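Local structure of uncharacterized oxidoreductase yvaA (Bacillus subtilis subsp. subtilis, 3GDO) at residues A195-V200 and M337-E342; T172-D177 and E208-F213. The protein catalyses the reversible NADPH-dependent reduction of scyllo-inosose to scyllo-inositol and may also reduce other oxidised compounds that appear under stress. One frame throughout, in Å; residues are numbered along the deposited sequence.

Contact 1. Residues A195-V200 and M337-E342; sequences AVTANV and MESSKE
Ser339 and Ser340, successive residues in the last turn of helix 323-342, each reach a backbone N-H of strand 195-201, Ser339 at Ala198 and Ser340 at Val200. Both OG atoms lie anti to their own backbone N (chi1 171° and -165°), which carries them outward from the helix to the strand. Ser339 OG accepts from Ala198 N at 2.7 Å and rests 3.4 Å from Thr197 CA; the same hydroxyl bonds to Arg344 O, just past the helix. Ser340 OG accepts from Val200 N at 2.8 Å, the straighter of two moderately bent bonds (157° at the hydrogen), and Ser340 CB lies 4.1 Å from CB of Val200, whose beta-branching suits a strand. Between these two bonds Ala198 O meets Ser340 CA at 3.3 Å, a CA-H...O contact. Close approach is possible because the side chains in between are short: the methyl of Ala198 is 4.2 Å from Ser339 CB, and the segment axes come within 6.1 Å. Asn199 starts away from the helix, but its amide end returns far enough for OD1 to share a water with Ser340; that water donates to Asn199 OD1 and to Ser340 O and also bonds Ser340 OG. The opposite edge of the strand pairs with strand 212-219; the edge that meets the serines pairs with Ile346 at Val196. Beyond that short pairing, serine hydroxyls do the work of strand carbonyls. The polar chemistry thus implies a helix end fixed to the sheet at two points, satisfying the N-H groups of Ala198 and Val200.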
loop_
_atom_site.group_PDB
_atom_site.type_symbol
_atom_site.label_atom_id
_atom_site.label_comp_id
_atom_site.label_asym_id
_atom_site.label_seq_id
_atom_site.Cartn_x
_atom_site.Cartn_y
_atom_site.Cartn_z
ATOM N N ALA B 195 3.952 -10.704 14.409
ATOM C CA ALA B 195 3.438 -11.614 13.412
ATOM C C ALA B 195 3.734 -11.085 12.022
ATOM O O ALA B 195 4.075 -9.896 11.863
ATOM C CB ALA B 195 1.944 -11.862 13.621
ATOM N N VAL B 196 3.654 -11.978 11.033
ATOM C CA VAL B 196 3.888 -11.619 9.631
ATOM C C VAL B 196 2.747 -12.231 8.847
ATOM O O VAL B 196 2.415 -13.413 9.045
ATOM C CB VAL B 196 5.232 -12.204 9.109
ATOM C CG1 VAL B 196 5.449 -11.944 7.596
ATOM C CG2 VAL B 196 6.414 -11.683 9.920
ATOM N N THR B 197 2.127 -11.439 7.975
ATOM C CA THR B 197 1.102 -11.958 7.060
ATOM C C THR B 197 1.590 -11.607 5.642
ATOM O O THR B 197 1.981 -10.457 5.376
ATOM C CB THR B 197 -0.280 -11.377 7.397
ATOM O OG1 THR B 197 -0.594 -11.625 8.780
ATOM C CG2 THR B 197 -1.414 -11.986 6.493
ATOM N N ALA B 198 1.606 -12.562 4.720
ATOM C CA ALA B 198 2.266 -12.249 3.444
ATOM C C ALA B 198 1.670 -12.983 2.262
ATOM O O ALA B 198 1.129 -14.080 2.400
ATOM C CB ALA B 198 3.777 -12.549 3.548
ATOM N N ASN B 199 1.823 -12.366 1.088
ATOM C CA ASN B 199 1.594 -13.027 -0.177
ATOM C C ASN B 199 2.891 -12.899 -0.975
ATOM O O ASN B 199 3.433 -11.793 -1.172
ATOM C CB ASN B 199 0.384 -12.413 -0.903
ATOM C CG ASN B 199 0.051 -13.130 -2.214
ATOM O OD1 ASN B 199 0.138 -14.367 -2.304
ATOM N ND2 ASN B 199 -0.310 -12.354 -3.249
ATOM N N VAL B 200 3.418 -14.033 -1.412
ATOM C CA VAL B 200 4.692 -14.036 -2.117
ATOM C C VAL B 200 4.444 -14.904 -3.367
ATOM O O VAL B 200 4.010 -16.059 -3.248
ATOM C CB VAL B 200 5.841 -14.554 -1.172
ATOM C CG1 VAL B 200 7.159 -14.636 -1.859
ATOM C CG2 VAL B 200 5.983 -13.638 0.080
ATOM N N MET B 337 7.185 -16.458 3.665
ATOM C CA MET B 337 7.030 -17.552 2.686
ATOM C C MET B 337 6.043 -18.562 3.217
ATOM O O MET B 337 5.162 -19.057 2.500
ATOM C CB MET B 337 8.388 -18.175 2.359
ATOM C CG MET B 337 9.394 -17.159 1.725
ATOM S SD MET B 337 11.105 -17.756 1.399
ATOM C CE MET B 337 10.765 -19.048 0.236
ATOM N N GLU B 338 6.170 -18.816 4.515
ATOM C CA GLU B 338 5.301 -19.739 5.230
ATOM C C GLU B 338 3.864 -19.182 5.340
ATOM O O GLU B 338 2.871 -19.912 5.103
ATOM C CB GLU B 338 5.922 -20.045 6.608
ATOM C CG GLU B 338 5.244 -21.132 7.410
ATOM C CD GLU B 338 5.436 -22.521 6.815
ATOM O OE1 GLU B 338 6.328 -22.698 5.941
ATOM O OE2 GLU B 338 4.702 -23.445 7.237
ATOM N N SER B 339 3.747 -17.880 5.622
ATOM C CA SER B 339 2.434 -17.217 5.621
ATOM C C SER B 339 1.735 -17.393 4.273
ATOM O O SER B 339 0.566 -17.797 4.200
ATOM C CB SER B 339 2.574 -15.731 5.977
ATOM O OG SER B 339 1.318 -15.056 5.777
ATOM N N SER B 340 2.494 -17.150 3.202
ATOM C CA SER B 340 1.996 -17.236 1.838
ATOM C C SER B 340 1.586 -18.655 1.490
ATOM O O SER B 340 0.501 -18.897 0.977
ATOM C CB SER B 340 3.075 -16.753 0.863
ATOM O OG SER B 340 2.497 -16.523 -0.391
ATOM N N LYS B 341 2.453 -19.598 1.811
ATOM C CA LYS B 341 2.155 -21.013 1.569
ATOM C C LYS B 341 0.982 -21.552 2.372
ATOM O O LYS B 341 0.112 -22.229 1.824
ATOM C CB LYS B 341 3.426 -21.852 1.804
ATOM C CG LYS B 341 3.388 -23.290 1.192
ATOM C CD LYS B 341 4.857 -23.809 0.996
ATOM C CE LYS B 341 4.921 -25.179 0.307
ATOM N NZ LYS B 341 4.074 -26.170 1.035
ATOM N N GLU B 342 0.915 -21.230 3.658
ATOM C CA GLU B 342 -0.184 -21.761 4.487
ATOM C C GLU B 342 -1.447 -20.884 4.465
ATOM O O GLU B 342 -2.468 -21.231 5.085
ATOM C CB GLU B 342 0.271 -21.960 5.938
ATOM C CG GLU B 342 1.383 -23.003 6.131
ATOM C CD GLU B 342 1.090 -24.353 5.464
ATOM O OE1 GLU B 342 -0.027 -24.908 5.609
ATOM O OE2 GLU B 342 2.007 -24.889 4.796
HETATM O O HOH W 1 -0.625 -16.629 -0.765
#

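Contact 2. Residues T172-D177 and E208-F213; sequences TGTLYD and ETVDYF
Thr174, at the start of helix 174-190, packs against Val210 and the edge of the Phe213 ring, and these three residues bury the most surface here. Thr174 N, a first-turn N-H with no earlier helical carbonyl to bond, donates to Val210 O at 3.0 Å, approaching from above the carbonyl plane, 49° out of it. Its OG1 stands between the backbone N and the carbonyl carbon (chi1 52°), which brings it 3.4 Å from Asp211 CA and into the plane of the Phe213 ring, at the edge. A water 2.7 Å from Thr174 OG1 also bonds weakly to Asp211 O. Threonine suits this buried spot because its hydroxyl can take the water while its methyl, CG2, packs 4.0 Å from Val210 O. Val210 adds an apolar branch, CG1, beside Thr174 OG1 and the start of the helix. Phe213 takes Leu175 CD1 over one face, a CH-pi contact 4.3 Å from the ring centroid. Gly173, at the N-cap position, has its CA 3.2 Å from Val210 O; its positive phi (95°) and the nearby Val210 CB suit a residue without a side chain. Asp211 and Tyr212 both face Met201, forming a classic beta bulge. The arrangement sets a helix N-terminus against the bulged entry of an antiparallel strand in the C-terminal alpha/beta domain of the Gfo/Idh/MocA family.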
loop_
_atom_site.group_PDB
_atom_site.type_symbol
_atom_site.label_atom_id
_atom_site.label_comp_id
_atom_site.label_asym_id
_atom_site.label_seq_id
_atom_site.Cartn_x
_atom_site.Cartn_y
_atom_site.Cartn_z
ATOM N N THR B 172 16.591 -17.173 -4.073
ATOM C CA THR B 172 16.336 -16.446 -5.349
ATOM C C THR B 172 15.086 -15.547 -5.248
ATOM O O THR B 172 14.291 -15.681 -4.325
ATOM C CB THR B 172 16.082 -17.423 -6.502
ATOM O OG1 THR B 172 15.008 -18.295 -6.121
ATOM C CG2 THR B 172 17.343 -18.267 -6.831
ATOM N N GLY B 173 14.897 -14.656 -6.205
ATOM C CA GLY B 173 13.619 -13.923 -6.306
ATOM C C GLY B 173 13.704 -12.583 -5.600
ATOM O O GLY B 173 14.704 -12.283 -4.918
ATOM N N THR B 174 12.643 -11.783 -5.709
ATOM C CA THR B 174 12.765 -10.388 -5.306
ATOM C C THR B 174 12.573 -10.151 -3.794
ATOM O O THR B 174 12.972 -9.100 -3.304
ATOM C CB THR B 174 11.744 -9.510 -6.031
ATOM O OG1 THR B 174 10.465 -10.113 -5.842
ATOM C CG2 THR B 174 12.099 -9.333 -7.566
ATOM N N LEU B 175 11.942 -11.067 -3.075
ATOM C CA LEU B 175 11.809 -10.913 -1.623
ATOM C C LEU B 175 13.190 -11.044 -0.930
ATOM O O LEU B 175 13.566 -10.223 -0.079
ATOM C CB LEU B 175 10.785 -11.925 -1.049
ATOM C CG LEU B 175 10.631 -11.986 0.471
ATOM C CD1 LEU B 175 10.180 -10.624 1.073
ATOM C CD2 LEU B 175 9.705 -13.150 0.904
ATOM N N TYR B 176 13.965 -12.061 -1.317
ATOM C CA TYR B 176 15.365 -12.134 -0.869
ATOM C C TYR B 176 16.199 -10.966 -1.378
ATOM O O TYR B 176 16.939 -10.342 -0.619
ATOM C CB TYR B 176 16.029 -13.416 -1.346
ATOM C CG TYR B 176 15.692 -14.616 -0.486
ATOM C CD1 TYR B 176 14.748 -15.556 -0.906
ATOM C CD2 TYR B 176 16.329 -14.799 0.728
ATOM C CE1 TYR B 176 14.464 -16.686 -0.114
ATOM C CE2 TYR B 176 16.048 -15.911 1.540
ATOM C CZ TYR B 176 15.124 -16.840 1.116
ATOM O OH TYR B 176 14.857 -17.926 1.939
ATOM N N ASP B 177 16.078 -10.654 -2.651
ATOM C CA ASP B 177 16.984 -9.685 -3.232
ATOM C C ASP B 177 16.648 -8.222 -2.869
ATOM O O ASP B 177 17.538 -7.439 -2.543
ATOM C CB ASP B 177 17.021 -9.847 -4.734
ATOM C CG ASP B 177 18.034 -8.946 -5.368
ATOM O OD1 ASP B 177 19.056 -8.615 -4.715
ATOM O OD2 ASP B 177 17.837 -8.554 -6.520
ATOM N N GLU B 208 9.827 -18.157 -12.935
ATOM C CA GLU B 208 10.358 -19.263 -12.124
ATOM C C GLU B 208 10.389 -18.913 -10.642
ATOM O O GLU B 208 10.090 -19.743 -9.776
ATOM C CB GLU B 208 11.805 -19.571 -12.535
ATOM C CG GLU B 208 11.994 -20.112 -13.954
ATOM C CD GLU B 208 11.452 -21.539 -14.114
ATOM O OE1 GLU B 208 10.209 -21.699 -14.267
ATOM O OE2 GLU B 208 12.279 -22.495 -14.086
ATOM N N THR B 209 10.816 -17.693 -10.353
ATOM C CA THR B 209 11.083 -17.297 -8.999
ATOM C C THR B 209 10.092 -16.202 -8.576
ATOM O O THR B 209 9.330 -15.672 -9.392
ATOM C CB THR B 209 12.525 -16.802 -8.895
ATOM O OG1 THR B 209 12.737 -15.822 -9.912
ATOM C CG2 THR B 209 13.552 -17.991 -9.121
ATOM N N VAL B 210 10.094 -15.885 -7.288
ATOM C CA VAL B 210 9.284 -14.819 -6.764
ATOM C C VAL B 210 9.603 -13.497 -7.459
ATOM O O VAL B 210 10.764 -13.130 -7.615
ATOM C CB VAL B 210 9.534 -14.673 -5.245
ATOM C CG1 VAL B 210 8.877 -13.385 -4.723
ATOM C CG2 VAL B 210 9.035 -15.967 -4.507
ATOM N N ASP B 211 8.556 -12.770 -7.834
ATOM C CA ASP B 211 8.714 -11.423 -8.434
ATOM C C ASP B 211 7.703 -10.392 -7.870
ATOM O O ASP B 211 7.671 -9.200 -8.266
ATOM C CB ASP B 211 8.676 -11.508 -9.986
ATOM C CG ASP B 211 7.292 -11.892 -10.538
ATOM O OD1 ASP B 211 6.257 -11.664 -9.860
ATOM O OD2 ASP B 211 7.238 -12.416 -11.689
ATOM N N TYR B 212 6.929 -10.862 -6.903
ATOM C CA TYR B 212 5.947 -10.069 -6.203
ATOM C C TYR B 212 5.895 -10.468 -4.728
ATOM O O TYR B 212 5.817 -11.662 -4.384
ATOM C CB TYR B 212 4.566 -10.273 -6.864
ATOM C CG TYR B 212 3.439 -9.583 -6.153
ATOM C CD1 TYR B 212 2.918 -8.374 -6.628
ATOM C CD2 TYR B 212 2.902 -10.122 -4.980
ATOM C CE1 TYR B 212 1.871 -7.719 -5.952
ATOM C CE2 TYR B 212 1.908 -9.491 -4.282
ATOM C CZ TYR B 212 1.397 -8.274 -4.768
ATOM O OH TYR B 212 0.367 -7.695 -4.095
ATOM N N PHE B 213 5.894 -9.471 -3.851
ATOM C CA PHE B 213 5.660 -9.733 -2.435
ATOM C C PHE B 213 4.899 -8.581 -1.816
ATOM O O PHE B 213 5.098 -7.382 -2.160
ATOM C CB PHE B 213 6.995 -9.989 -1.672
ATOM C CG PHE B 213 7.918 -8.801 -1.665
ATOM C CD1 PHE B 213 7.759 -7.774 -0.719
ATOM C CD2 PHE B 213 8.920 -8.681 -2.607
ATOM C CE1 PHE B 213 8.584 -6.661 -0.741
ATOM C CE2 PHE B 213 9.726 -7.567 -2.648
ATOM C CZ PHE B 213 9.579 -6.562 -1.689
HETATM O O HOH W 2 9.146 -7.740 -5.996
#

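Overall arrangement
Contacts 1 and 2, with centres 13 Å apart, join neighbouring strands of one mixed sheet to two helices packed on it. Their shared apolar seam runs through Val200: its CG1 meets Val210 CG2 at 3.5 Å, and its CG2 meets Leu175 CD2 at 3.8 Å. The helices also touch, Met337 SD lying 3.8 Å from Tyr176 OH. Asn199 and Tyr212 both pack on Gln223 of the second subunit. Side chains of contact 2 reach the Rossmann domain: Tyr176 OH hydrogen-bonds to Ala100 O and Asp177 forms a salt bridge with Lys96, part of a Glu-Lys-Pro motif that in this family typically lies at the active-site cleft.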